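Local structure of Cfl (Pectobacterium brasiliense, 7A9J) at residues A[22-27]-A[88-93]; A[208-213]-A[245-250]; A[57-62]-A[168-173]. The protein is a coronafacic acid ligase of the ATP-dependent AMP-binding enzyme family, which probably activates carboxylic acids as adenylates for amide formation. The protein carries 1 engineered substitution. One frame throughout, in Å; residues are numbered along the deposited sequence. Where two conformers were deposited one is given.

Contact 1 (A[22-27]-A[88-93]); sequences MNTFSS and TYYACL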
loop_
_atom_site.group_PDB
_atom_site.type_symbol
_atom_site.label_atom_id
_atom_site.label_comp_id
_atom_site.label_asym_id
_atom_site.label_seq_id
_atom_site.Cartn_x
_atom_site.Cartn_y
_atom_site.Cartn_z
ATOM N N MET A 22 -3.985 25.515 -5.091
ATOM C CA MET A 22 -2.647 25.197 -4.599
ATOM C C MET A 22 -2.230 23.810 -5.025
ATOM O O MET A 22 -2.761 22.804 -4.513
ATOM C CB MET A 22 -2.575 25.254 -3.087
ATOM C CG MET A 22 -2.865 26.582 -2.516
ATOM S SD MET A 22 -1.308 27.449 -2.333
ATOM C CE MET A 22 -0.501 26.466 -1.082
ATOM N N ASN A 23 -1.220 23.723 -5.872
ATOM C CA ASN A 23 -0.782 22.397 -6.289
ATOM C C ASN A 23 0.180 21.795 -5.252
ATOM O O ASN A 23 0.519 22.425 -4.229
ATOM C CB ASN A 23 -0.184 22.465 -7.673
ATOM C CG ASN A 23 1.014 23.384 -7.747
ATOM O OD1 ASN A 23 1.844 23.481 -6.816
ATOM N ND2 ASN A 23 1.144 24.049 -8.888
ATOM N N THR A 24 0.622 20.550 -5.496
ATOM C CA THR A 24 1.368 19.816 -4.462
ATOM C C THR A 24 2.687 20.537 -4.121
ATOM O O THR A 24 3.051 20.686 -2.952
ATOM C CB THR A 24 1.621 18.365 -4.927
ATOM O OG1 THR A 24 0.340 17.752 -5.227
ATOM C CG2 THR A 24 2.407 17.566 -3.857
ATOM N N PHE A 25 3.457 20.946 -5.132
ATOM C CA PHE A 25 4.684 21.657 -4.785
ATOM C C PHE A 25 4.385 22.948 -4.028
ATOM O O PHE A 25 5.049 23.259 -3.023
ATOM C CB PHE A 25 5.545 21.987 -6.023
ATOM C CG PHE A 25 6.695 22.889 -5.660
ATOM C CD1 PHE A 25 7.764 22.412 -4.902
ATOM C CD2 PHE A 25 6.686 24.221 -6.041
ATOM C CE1 PHE A 25 8.794 23.286 -4.478
ATOM C CE2 PHE A 25 7.770 25.076 -5.632
ATOM C CZ PHE A 25 8.799 24.567 -4.894
ATOM N N SER A 26 3.426 23.739 -4.519
ATOM C CA SER A 26 3.264 25.043 -3.886
ATOM C C SER A 26 2.721 24.886 -2.469
ATOM O O SER A 26 3.007 25.711 -1.600
ATOM C CB SER A 26 2.388 25.946 -4.750
ATOM O OG SER A 26 1.056 25.479 -4.708
ATOM N N SER A 27 1.971 23.807 -2.197
ATOM C CA SER A 27 1.554 23.537 -0.824
ATOM C C SER A 27 2.739 23.192 0.054
ATOM O O SER A 27 2.791 23.595 1.222
ATOM C CB SER A 27 0.533 22.378 -0.796
ATOM O OG SER A 27 -0.686 22.822 -1.329
ATOM N N THR A 88 13.398 15.014 -5.391
ATOM C CA THR A 88 13.260 14.905 -6.840
ATOM C C THR A 88 11.800 14.908 -7.240
ATOM O O THR A 88 11.438 15.545 -8.225
ATOM C CB THR A 88 13.932 13.610 -7.323
ATOM O OG1 THR A 88 15.355 13.740 -7.105
ATOM C CG2 THR A 88 13.670 13.373 -8.813
ATOM N N TYR A 89 10.932 14.192 -6.483
ATOM C CA TYR A 89 9.499 14.303 -6.776
ATOM C C TYR A 89 9.057 15.766 -6.771
ATOM O O TYR A 89 8.370 16.217 -7.689
ATOM C CB TYR A 89 8.649 13.548 -5.738
ATOM C CG TYR A 89 8.767 12.086 -5.713
ATOM C CD1 TYR A 89 9.030 11.346 -6.878
ATOM C CD2 TYR A 89 8.567 11.410 -4.520
ATOM C CE1 TYR A 89 9.054 9.935 -6.841
ATOM C CE2 TYR A 89 8.627 10.011 -4.461
ATOM C CZ TYR A 89 8.857 9.281 -5.621
ATOM O OH TYR A 89 8.895 7.902 -5.601
ATOM N N TYR A 90 9.432 16.522 -5.734
ATOM C CA TYR A 90 8.978 17.897 -5.676
ATOM C C TYR A 90 9.608 18.766 -6.764
ATOM O O TYR A 90 8.965 19.715 -7.267
ATOM C CB TYR A 90 9.338 18.486 -4.332
ATOM C CG TYR A 90 8.303 18.136 -3.281
ATOM C CD1 TYR A 90 6.977 18.602 -3.413
ATOM C CD2 TYR A 90 8.662 17.449 -2.131
ATOM C CE1 TYR A 90 6.021 18.352 -2.393
ATOM C CE2 TYR A 90 7.723 17.200 -1.121
ATOM C CZ TYR A 90 6.415 17.674 -1.273
ATOM O OH TYR A 90 5.496 17.445 -0.282
ATOM N N ALA A 91 10.864 18.494 -7.119
ATOM C CA ALA A 91 11.466 19.261 -8.212
ATOM C C ALA A 91 10.740 19.026 -9.542
ATOM O O ALA A 91 10.576 19.984 -10.331
ATOM C CB ALA A 91 12.971 18.968 -8.338
ATOM N N CYS A 92 10.336 17.760 -9.818
ATOM C CA CYS A 92 9.580 17.454 -11.022
ATOM C C CYS A 92 8.262 18.201 -11.018
ATOM O O CYS A 92 7.881 18.841 -12.010
ATOM C CB CYS A 92 9.319 15.944 -11.081
ATOM S SG CYS A 92 10.832 15.045 -11.460
ATOM N N LEU A 93 7.588 18.169 -9.866
ATOM C CA LEU A 93 6.325 18.893 -9.714
ATOM C C LEU A 93 6.500 20.388 -9.922
ATOM O O LEU A 93 5.656 21.035 -10.560
ATOM C CB LEU A 93 5.758 18.630 -8.313
ATOM C CG LEU A 93 5.148 17.203 -8.180
ATOM C CD1 LEU A 93 4.907 16.889 -6.693
ATOM C CD2 LEU A 93 3.876 17.030 -8.965
HETATM O O HOH W 1 3.153 18.563 -0.726
#
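T24 and F25, in the first turn of helix 24-34, pack on Y90 and L93 of helix 83-95. This is helix-helix packing in the adenylate-forming (AMP-binding) fold, with a helix start laid against a buried part of helix 83-95. The tight part is mostly apolar. Methyl CG2 of T24 lies 3.8 Å from CD1 of L93 and 4.0 Å from CE1 of Y90, where the T24 and Y90 side chains cross at about a right angle. In T24, chi1 of -57° sets OG1 beside the backbone N and leaves CG2 anti to it, between the leucine and the tyrosine. F25 brings up its CB, 4.1 Å from CB of L93. Its ring carbon CD1 is 3.8 Å from the backbone O of Y90 and 4.2 Å from CD1 of Y90, and the two side chains run obliquely past each other. L206 and F247 also touch T24, and L54 and I57 touch F25, so other helices close round this core.

The other side of the first turn is looser and partly exposed. N23 is the N-cap of helix 24-34. Its OD1 accepts from S26 N at 2.8 Å with an N-H...O angle of 162°, and the donor lies almost straight out from the C=O. The S26 bond to CB points away from helix 83-95. No direct hydrogen bond joins the two segments. Polar linkage comes through a water at the edge of the Y90 ring, in its plane. The water donates to T24 O at 3.1 Å and sits 2.6 Å from Y90 OH.

Contact 2 (A[208-213]-A[245-250]); sequences DAVNLT and ITFAAL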
loop_
_atom_site.group_PDB
_atom_site.type_symbol
_atom_site.label_atom_id
_atom_site.label_comp_id
_atom_site.label_asym_id
_atom_site.label_seq_id
_atom_site.Cartn_x
_atom_site.Cartn_y
_atom_site.Cartn_z
ATOM N N ASP A 208 -5.927 15.888 -5.216
ATOM C CA ASP A 208 -7.093 15.207 -4.648
ATOM C C ASP A 208 -6.687 13.897 -3.965
ATOM O O ASP A 208 -7.231 13.548 -2.911
ATOM C CB ASP A 208 -8.153 14.970 -5.739
ATOM C CG ASP A 208 -8.728 16.315 -6.284
ATOM O OD1 ASP A 208 -8.720 17.308 -5.511
ATOM O OD2 ASP A 208 -9.207 16.369 -7.442
ATOM N N ALA A 209 -5.679 13.198 -4.512
ATOM C CA ALA A 209 -5.205 11.977 -3.872
ATOM C C ALA A 209 -4.498 12.271 -2.549
ATOM O O ALA A 209 -4.601 11.492 -1.583
ATOM C CB ALA A 209 -4.271 11.230 -4.815
ATOM N N VAL A 210 -3.703 13.352 -2.508
ATOM C CA VAL A 210 -3.076 13.722 -1.248
ATOM C C VAL A 210 -4.136 14.121 -0.229
ATOM O O VAL A 210 -4.026 13.795 0.971
ATOM C CB VAL A 210 -2.063 14.877 -1.486
ATOM C CG1 VAL A 210 -1.620 15.434 -0.151
ATOM C CG2 VAL A 210 -0.820 14.273 -2.246
ATOM N N ASN A 211 -5.170 14.840 -0.689
ATOM C CA ASN A 211 -6.265 15.240 0.204
ATOM C C ASN A 211 -7.001 14.012 0.780
ATOM O O ASN A 211 -7.338 14.012 1.981
ATOM C CB ASN A 211 -7.268 16.134 -0.522
ATOM C CG ASN A 211 -6.750 17.566 -0.724
ATOM O OD1 ASN A 211 -5.768 17.972 -0.119
ATOM N ND2 ASN A 211 -7.421 18.319 -1.586
ATOM N N LEU A 212 -7.183 12.962 -0.022
ATOM C CA LEU A 212 -7.712 11.703 0.525
ATOM C C LEU A 212 -6.740 11.148 1.560
ATOM O O LEU A 212 -7.139 10.730 2.657
ATOM C CB LEU A 212 -7.914 10.651 -0.565
ATOM C CG LEU A 212 -9.086 10.968 -1.505
ATOM C CD1 LEU A 212 -8.956 10.154 -2.786
ATOM C CD2 LEU A 212 -10.450 10.631 -0.767
ATOM N N THR A 213 -5.452 11.130 1.221
ATOM C CA THR A 213 -4.484 10.497 2.109
ATOM C C THR A 213 -4.358 11.253 3.433
ATOM O O THR A 213 -4.161 10.632 4.481
ATOM C CB THR A 213 -3.109 10.428 1.388
ATOM O OG1 THR A 213 -3.345 9.762 0.114
ATOM C CG2 THR A 213 -2.140 9.606 2.227
ATOM N N ILE A 245 1.519 9.318 0.957
ATOM C CA ILE A 245 1.691 9.473 2.405
ATOM C C ILE A 245 2.728 10.541 2.687
ATOM O O ILE A 245 2.530 11.378 3.560
ATOM C CB ILE A 245 2.149 8.165 3.058
ATOM C CG1 ILE A 245 0.955 7.190 3.106
ATOM C CG2 ILE A 245 2.653 8.406 4.474
ATOM C CD1 ILE A 245 1.429 5.738 3.408
ATOM N N THR A 246 3.813 10.512 1.935
ATOM C CA THR A 246 4.903 11.465 2.180
ATOM C C THR A 246 4.454 12.908 1.880
ATOM O O THR A 246 4.692 13.824 2.675
ATOM C CB THR A 246 6.109 11.031 1.341
ATOM O OG1 THR A 246 6.504 9.718 1.733
ATOM C CG2 THR A 246 7.343 12.069 1.549
ATOM N N PHE A 247 3.814 13.147 0.730
ATOM C CA PHE A 247 3.309 14.468 0.435
ATOM C C PHE A 247 2.311 14.910 1.500
ATOM O O PHE A 247 2.337 16.059 1.957
ATOM C CB PHE A 247 2.591 14.550 -0.925
ATOM C CG PHE A 247 3.478 14.314 -2.120
ATOM C CD1 PHE A 247 4.826 14.774 -2.158
ATOM C CD2 PHE A 247 2.939 13.788 -3.262
ATOM C CE1 PHE A 247 5.583 14.558 -3.308
ATOM C CE2 PHE A 247 3.708 13.566 -4.399
ATOM C CZ PHE A 247 5.016 13.997 -4.453
ATOM N N ALA A 248 1.415 13.999 1.892
ATOM C CA ALA A 248 0.366 14.389 2.827
ATOM C C ALA A 248 0.939 14.702 4.194
ATOM O O ALA A 248 0.513 15.683 4.813
ATOM C CB ALA A 248 -0.689 13.242 2.947
ATOM N N ALA A 249 1.909 13.900 4.664
ATOM C CA ALA A 249 2.509 14.149 5.969
ATOM C C ALA A 249 3.229 15.500 5.989
ATOM O O ALA A 249 3.054 16.289 6.901
ATOM C CB ALA A 249 3.552 13.080 6.337
ATOM N N LEU A 250 4.043 15.760 4.966
ATOM C CA LEU A 250 4.766 17.033 4.896
ATOM C C LEU A 250 3.804 18.202 4.823
ATOM O O LEU A 250 4.000 19.193 5.525
ATOM C CB LEU A 250 5.729 17.026 3.703
ATOM C CG LEU A 250 6.846 15.983 3.822
ATOM C CD1 LEU A 250 7.649 15.906 2.485
ATOM C CD2 LEU A 250 7.793 16.366 4.968
#
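The short axes of helices 208-213 and 245-250 approach to 8.5 Å and cross at -71°, with the CA atoms of V210 and A248 the nearest pair at 5.4 Å. The crossing is a steep helix-helix packing inside the adenylate-forming (AMP-binding) fold. It is wholly buried and apolar.

V210 divides its two methyls between neighbouring residues. CG1, anti to the backbone N (chi1 169°), lies 3.7 Å from CA of A248 and also meets its CB. CG2 lies 3.7 Å from CB of F247 and reaches the edge of the phenyl ring near its plane, at CD2. The V210 and F247 side chains cross at about a right angle. The F247 bond to CB faces helix 208-213, but the ring then leads away, and F247 also touches L93 and I86 of helix 83-95. A248 brings only a methyl here, and the backbones come close beside it.

T213 is the second contact point, one turn further along. Its CG2 lies 3.8 Å from CA of I245 and 4.0 Å from CB of A248. The I245 bond to CB points away from helix 208-213; its side chain touches I231 and S233 of strand 230-233. I245 meets the threonine methyl with its backbone CA and N and with CG1. The polar arm of T213 is satisfied within its own helix. Its chi1 of -54° sets OG1 beside the backbone N and CG2 anti to it, facing helix 245-250. A209 O already takes T213 N at 3.0 Å, and T213 OG1 adds a second bond at 2.7 Å, from the opposite face of the carbonyl plane.

Contact 3 (A[57-62]-A[168-173]); sequences IQRIAT and SQPYDY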
loop_
_atom_site.group_PDB
_atom_site.type_symbol
_atom_site.label_atom_id
_atom_site.label_comp_id
_atom_site.label_asym_id
_atom_site.label_seq_id
_atom_site.Cartn_x
_atom_site.Cartn_y
_atom_site.Cartn_z
ATOM N N ILE A 57 15.292 21.063 -3.316
ATOM C CA ILE A 57 14.311 20.958 -4.395
ATOM C C ILE A 57 14.567 22.019 -5.443
ATOM O O ILE A 57 14.519 21.754 -6.660
ATOM C CB ILE A 57 12.886 21.110 -3.829
ATOM C CG1 ILE A 57 12.513 19.839 -3.106
ATOM C CG2 ILE A 57 11.891 21.318 -4.992
ATOM C CD1 ILE A 57 11.393 20.059 -2.069
ATOM N N GLN A 58 14.826 23.244 -4.988
ATOM C CA GLN A 58 15.096 24.332 -5.921
ATOM C C GLN A 58 16.348 24.073 -6.744
ATOM O O GLN A 58 16.336 24.337 -7.958
ATOM C CB GLN A 58 15.193 25.685 -5.187
ATOM C CG GLN A 58 13.805 26.068 -4.625
ATOM C CD GLN A 58 13.880 27.355 -3.776
ATOM O OE1 GLN A 58 14.953 27.805 -3.381
ATOM N NE2 GLN A 58 12.732 27.919 -3.494
ATOM N N ARG A 59 17.447 23.587 -6.104
ATOM C CA ARG A 59 18.673 23.295 -6.852
ATOM C C ARG A 59 18.432 22.192 -7.901
ATOM O O ARG A 59 18.919 22.308 -9.055
ATOM C CB ARG A 59 19.809 22.896 -5.907
ATOM C CG ARG A 59 20.423 24.070 -5.134
ATOM C CD ARG A 59 21.759 23.673 -4.510
ATOM N NE ARG A 59 22.444 24.898 -4.079
ATOM C CZ ARG A 59 23.658 25.282 -4.435
ATOM N NH1 ARG A 59 24.129 26.421 -3.946
ATOM N NH2 ARG A 59 24.414 24.541 -5.241
ATOM N N ILE A 60 17.661 21.163 -7.531
ATOM C CA ILE A 60 17.387 20.084 -8.482
ATOM C C ILE A 60 16.594 20.636 -9.660
ATOM O O ILE A 60 16.948 20.412 -10.826
ATOM C CB ILE A 60 16.654 18.897 -7.825
ATOM C CG1 ILE A 60 17.498 18.222 -6.726
ATOM C CG2 ILE A 60 16.322 17.846 -8.928
ATOM C CD1 ILE A 60 16.597 17.417 -5.688
ATOM N N ALA A 61 15.564 21.435 -9.373
ATOM C CA ALA A 61 14.807 22.085 -10.443
ATOM C C ALA A 61 15.703 22.885 -11.375
ATOM O O ALA A 61 15.539 22.830 -12.605
ATOM C CB ALA A 61 13.720 22.988 -9.867
ATOM N N THR A 62 16.665 23.644 -10.822
ATOM C CA THR A 62 17.534 24.400 -11.700
ATOM C C THR A 62 18.419 23.478 -12.529
ATOM O O THR A 62 18.638 23.740 -13.719
ATOM C CB THR A 62 18.363 25.389 -10.874
ATOM O OG1 THR A 62 17.463 26.358 -10.303
ATOM C CG2 THR A 62 19.384 26.120 -11.749
ATOM N N SER A 168 24.629 21.297 -8.604
ATOM C CA SER A 168 25.835 22.108 -8.458
ATOM C C SER A 168 25.556 23.590 -8.677
ATOM O O SER A 168 26.307 24.418 -8.172
ATOM C CB SER A 168 26.914 21.587 -9.400
ATOM O OG SER A 168 26.500 21.733 -10.741
ATOM N N GLN A 169 24.469 23.950 -9.377
ATOM C CA GLN A 169 24.303 25.384 -9.600
ATOM C C GLN A 169 23.282 25.963 -8.635
ATOM O O GLN A 169 22.269 25.330 -8.347
ATOM C CB GLN A 169 23.854 25.679 -11.034
ATOM C CG GLN A 169 24.923 25.386 -12.064
ATOM C CD GLN A 169 26.213 26.224 -11.866
ATOM O OE1 GLN A 169 27.234 25.715 -11.388
ATOM N NE2 GLN A 169 26.169 27.505 -12.258
ATOM N N PRO A 170 23.481 27.192 -8.148
ATOM C CA PRO A 170 22.491 27.768 -7.241
ATOM C C PRO A 170 21.170 27.930 -7.977
ATOM O O PRO A 170 21.130 28.034 -9.209
ATOM C CB PRO A 170 23.088 29.138 -6.857
ATOM C CG PRO A 170 24.498 29.061 -7.197
ATOM C CD PRO A 170 24.637 28.080 -8.343
ATOM N N TYR A 171 20.103 27.986 -7.196
ATOM C CA TYR A 171 18.766 28.244 -7.717
ATOM C C TYR A 171 18.758 29.521 -8.540
ATOM O O TYR A 171 19.364 30.544 -8.152
ATOM C CB TYR A 171 17.799 28.365 -6.557
ATOM C CG TYR A 171 16.355 28.631 -6.906
ATOM C CD1 TYR A 171 15.717 27.897 -7.904
ATOM C CD2 TYR A 171 15.601 29.596 -6.207
ATOM C CE1 TYR A 171 14.372 28.106 -8.228
ATOM C CE2 TYR A 171 14.249 29.822 -6.526
ATOM C CZ TYR A 171 13.643 29.050 -7.537
ATOM O OH TYR A 171 12.323 29.200 -7.874
ATOM N N ASP A 172 18.105 29.466 -9.701
ATOM C CA ASP A 172 18.183 30.591 -10.640
ATOM C C ASP A 172 16.943 31.466 -10.626
ATOM O O ASP A 172 16.861 32.401 -11.431
ATOM C CB ASP A 172 18.462 30.112 -12.071
ATOM C CG ASP A 172 17.330 29.281 -12.676
ATOM O OD1 ASP A 172 16.241 29.134 -12.083
ATOM O OD2 ASP A 172 17.551 28.751 -13.782
ATOM N N TYR A 173 15.997 31.179 -9.724
ATOM C CA TYR A 173 14.767 31.949 -9.501
ATOM C C TYR A 173 13.888 32.041 -10.747
ATOM O O TYR A 173 13.017 32.912 -10.823
ATOM C CB TYR A 173 15.072 33.360 -8.953
ATOM C CG TYR A 173 15.806 33.289 -7.634
ATOM C CD1 TYR A 173 15.112 33.157 -6.430
ATOM C CD2 TYR A 173 17.193 33.259 -7.603
ATOM C CE1 TYR A 173 15.799 33.041 -5.217
ATOM C CE2 TYR A 173 17.884 33.154 -6.410
ATOM C CZ TYR A 173 17.185 33.038 -5.225
ATOM O OH TYR A 173 17.897 32.938 -4.057
HETATM O O HOH W 2 21.722 23.056 -9.588
HETATM O O HOH W 3 14.995 26.697 -11.587
#
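The side chain of Q58 lies over one face of the Y171 ring, and its amide stacks there with the planes 17° apart. Q58 CB sits over this face in a CH-pi contact, 3.8 Å from the ring centroid. The Q58 chain runs extended beyond CG across the ring, so its OE1 ends 3.4 Å from CD2 of Y171. On the opposite face of the ring stands the backbone N of Y173. The ring is thus held between the helix and its own loop, and its OH is bonded to K94.

T62 meets the same ring at its edge, near its plane, crossing the tyrosine at about a right angle. T62 OG1 is 3.3 Å from CD1 of Y171. It also accepts from D172 N at 3.2 Å, with an N-H...O angle of 149°, a direct hydrogen bond between the segments. The side chains of T62 and D172 slide past each other in opposite directions. A water bridges them, 2.8 Å from T62 OG1 and donating to D172 OD1, which is also bonded to S174. The methyl of T62 turns to P170, with CG2 3.6 Å from P170 O.

R59 covers the other end of the loop. Its chain is extended from CG to NE. One guanidinium face lies flat on the loop backbone, over Q169 C and P170 CA, with R59 CZ 3.9 Å from P170 CA. NH2 bonds to I167 O.

This is a surface contact in the AMP-binding region of this adenylate-forming enzyme. The loop after helix 163-166 packs along the outer side of helix 50-66. The inner side of that helix, through I57, I60 and A61, rests on helix 83-95, and I57 also meets helix 24-34.

In the fold
The three contacts form a continuous run of packing from the surface toward the ligand. Contact 3 lies outermost, its centre about 32 Å from the centre of the chain, against 22 Å for contact 1 and 13 Å for contact 2. Contact 1 touches both others. I57 CD1 of contact 3 is 3.4 Å from Y90 CB, and F247 CZ of contact 2 is 3.7 Å from L93 CD1. Contacts 2 and 3 do not touch, with nearest atoms about 7 Å apart. Contact 2 is nearest the bound indene carboxylic acid. The T213 side chain lies about 7 Å from it, and pocket residue L244 also touches T213. The T24 side chain is about 13 Å away.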